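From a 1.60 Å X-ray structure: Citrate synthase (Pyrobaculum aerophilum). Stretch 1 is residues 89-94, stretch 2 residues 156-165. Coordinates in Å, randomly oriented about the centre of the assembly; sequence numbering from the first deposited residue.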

# COMPACT_ATOMS: atom_id res chain seq x y z
N LYS A 89 9.43 23.63 11.48
CA LYS A 89 9.57 24.16 10.13
C LYS A 89 8.83 23.27 9.12
O LYS A 89 8.26 23.75 8.15
CB LYS A 89 11.05 24.22 9.73
CG LYS A 89 11.31 24.84 8.37
CD LYS A 89 12.80 24.87 8.04
CE LYS A 89 13.37 23.46 7.89
NZ LYS A 89 14.80 23.47 7.45
N TYR A 90 8.84 21.97 9.37
CA TYR A 90 8.21 21.03 8.45
C TYR A 90 6.70 20.92 8.57
O TYR A 90 6.07 20.34 7.68
CB TYR A 90 8.76 19.62 8.64
CG TYR A 90 10.24 19.49 8.43
CD1 TYR A 90 10.89 20.21 7.45
CD2 TYR A 90 10.94 18.50 9.09
CE1 TYR A 90 12.25 20.05 7.25
CE2 TYR A 90 12.27 18.30 8.87
CZ TYR A 90 12.92 19.07 7.95
OH TYR A 90 14.27 18.87 7.77
N ARG A 91 6.11 21.44 9.63
CA ARG A 91 4.67 21.27 9.84
C ARG A 91 3.80 21.76 8.69
O ARG A 91 2.77 21.15 8.39
CB ARG A 91 4.21 21.98 11.11
CG ARG A 91 4.75 21.39 12.35
CD ARG A 91 4.32 22.23 13.52
NE ARG A 91 4.82 21.70 14.77
CZ ARG A 91 4.73 22.33 15.94
NH1 ARG A 91 4.24 23.55 16.00
NH2 ARG A 91 5.19 21.75 17.03
N GLU A 92 4.15 22.89 8.10
CA GLU A 92 3.31 23.47 7.06
C GLU A 92 3.35 22.63 5.79
O GLU A 92 4.37 22.00 5.50
CB GLU A 92 3.73 24.90 6.75
CG GLU A 92 2.83 25.64 5.77
CD GLU A 92 1.37 25.72 6.19
OE1 GLU A 92 0.96 26.78 6.71
OE2 GLU A 92 0.64 24.72 6.05
N LEU A 93 2.22 22.59 5.10
CA LEU A 93 2.10 21.80 3.90
C LEU A 93 2.31 22.68 2.67
O LEU A 93 2.10 23.90 2.70
CB LEU A 93 0.72 21.15 3.83
CG LEU A 93 0.35 20.30 5.04
CD1 LEU A 93 -1.13 19.84 4.95
CD2 LEU A 93 1.32 19.12 5.18
N HIS A 94 2.68 22.02 1.58
CA HIS A 94 2.83 22.66 0.28
C HIS A 94 1.45 23.12 -0.19
O HIS A 94 0.44 22.43 0.05
CB HIS A 94 3.40 21.64 -0.71
CG HIS A 94 3.79 22.22 -2.03
ND1 HIS A 94 2.87 22.54 -3.01
CD2 HIS A 94 5.01 22.50 -2.55
CE1 HIS A 94 3.51 23.03 -4.07
NE2 HIS A 94 4.81 23.02 -3.81
N ALA A 156 6.13 15.24 11.09
CA ALA A 156 5.73 16.62 11.37
C ALA A 156 4.45 17.07 10.70
O ALA A 156 3.71 17.87 11.25
CB ALA A 156 6.87 17.57 11.00
N LYS A 157 4.21 16.56 9.49
CA LYS A 157 3.12 17.03 8.67
C LYS A 157 1.80 16.33 8.93
O LYS A 157 0.75 16.91 8.63
CB LYS A 157 3.49 16.89 7.20
CG LYS A 157 4.64 17.79 6.80
CD LYS A 157 5.16 17.49 5.43
CE LYS A 157 6.39 18.34 5.15
NZ LYS A 157 6.07 19.76 4.97
N MET A 158 1.84 15.11 9.44
CA MET A 158 0.59 14.36 9.58
C MET A 158 -0.50 15.13 10.32
O MET A 158 -1.64 15.21 9.85
CB MET A 158 0.82 12.99 10.18
CG MET A 158 -0.27 12.01 9.87
SD MET A 158 -0.32 11.56 8.12
CE MET A 158 1.23 10.76 7.90
N PRO A 159 -0.17 15.76 11.47
CA PRO A 159 -1.25 16.49 12.16
C PRO A 159 -1.81 17.65 11.37
O PRO A 159 -2.97 18.01 11.51
CB PRO A 159 -0.56 16.99 13.44
CG PRO A 159 0.61 16.07 13.62
CD PRO A 159 1.08 15.80 12.23
N THR A 160 -0.98 18.27 10.54
CA THR A 160 -1.43 19.40 9.74
C THR A 160 -2.46 18.91 8.72
O THR A 160 -3.48 19.56 8.48
CB THR A 160 -0.25 20.09 9.05
OG1 THR A 160 0.81 20.26 10.00
CG2 THR A 160 -0.66 21.44 8.49
N ILE A 161 -2.16 17.79 8.09
CA ILE A 161 -3.06 17.21 7.11
C ILE A 161 -4.41 16.92 7.77
O ILE A 161 -5.47 17.31 7.26
CB ILE A 161 -2.48 15.92 6.52
CG1 ILE A 161 -1.22 16.22 5.70
CG2 ILE A 161 -3.53 15.23 5.63
CD1 ILE A 161 -0.55 14.99 5.16
N VAL A 162 -4.38 16.24 8.90
CA VAL A 162 -5.59 15.90 9.64
C VAL A 162 -6.40 17.14 10.00
O VAL A 162 -7.61 17.21 9.75
CB VAL A 162 -5.25 15.06 10.87
CG1 VAL A 162 -6.50 14.81 11.74
CG2 VAL A 162 -4.57 13.74 10.46
N ALA A 163 -5.74 18.10 10.65
CA ALA A 163 -6.40 19.32 11.10
C ALA A 163 -6.97 20.14 9.95
O ALA A 163 -8.11 20.63 10.03
CB ALA A 163 -5.45 20.17 11.93
N TYR A 164 -6.22 20.27 8.84
CA TYR A 164 -6.70 21.04 7.70
C TYR A 164 -7.95 20.40 7.12
O TYR A 164 -8.92 21.07 6.81
CB TYR A 164 -5.64 21.14 6.62
CG TYR A 164 -4.57 22.18 6.86
CD1 TYR A 164 -4.37 22.74 8.11
CD2 TYR A 164 -3.67 22.52 5.85
CE1 TYR A 164 -3.38 23.70 8.33
CE2 TYR A 164 -2.65 23.44 6.07
CZ TYR A 164 -2.51 24.02 7.32
OH TYR A 164 -1.48 24.92 7.57
N HIS A 165 -7.94 19.07 7.06
CA HIS A 165 -9.11 18.39 6.56
C HIS A 165 -10.29 18.65 7.48
O HIS A 165 -11.41 18.94 7.03
CB HIS A 165 -8.88 16.91 6.43
CG HIS A 165 -10.01 16.22 5.76
ND1 HIS A 165 -11.08 15.72 6.46
CD2 HIS A 165 -10.32 16.08 4.44
CE1 HIS A 165 -11.97 15.23 5.61
NE2 HIS A 165 -11.54 15.44 4.38

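Stretch 1 runs along the helix of stretch 2, coming nearest at Arg 91 and Lys 157, whose CA atoms lie 4.7 Å apart; together the stretches bury 469 Å². Lys 89 points away and takes no part. Tyr 90 starts the contact: its CA-to-CB bond points toward the helix, and its CB packs 3.7 Å from CB of Ala 156, an apolar contact with a small methyl group. The Tyr 90 ring leads away, and it is the carbonyl that binds, with O accepting a hydrogen bond from NZ of Lys 157 at 2.8 Å. Arg 91 likewise contributes backbone: its O accepts a hydrogen bond from OG1 of Thr 160 at 2.7 Å, while its NH1 and NH2 are hydrogen-bonded elsewhere in the structure. Thr 160 suits this place because its short side chain (chi1 m) presents a hydroxyl to the carbonyl and a methyl to Leu 93. Glu 92 sets off away from the helix, but chi2 in p helps bring its carboxylate back. There OE2 accepts two hydrogen bonds, from OH of Tyr 164 at 2.6 Å, near the plane of that ring, and from the backbone N of Leu 93 at 2.8 Å, so one oxygen ties the turn to the helix. The Glu 92 O also receives a weak bond from NZ of Lys 157 at 2.9 Å; the long lysine chain, bent at its end by chi4 in m, thus reaches the O atoms of Tyr 90 and Glu 92. Leu 93 has the largest covered area, 100 Å², and makes most of the apolar contacts. Its CD2 lies 3.7 Å from CB of Lys 157, its CG 3.8 Å from CG2 of Thr 160, and its CD1 3.7 Å from CG1 of Ile 161 and 3.8 Å from CD2 of Tyr 164. His 94 turns away and caps the following helix.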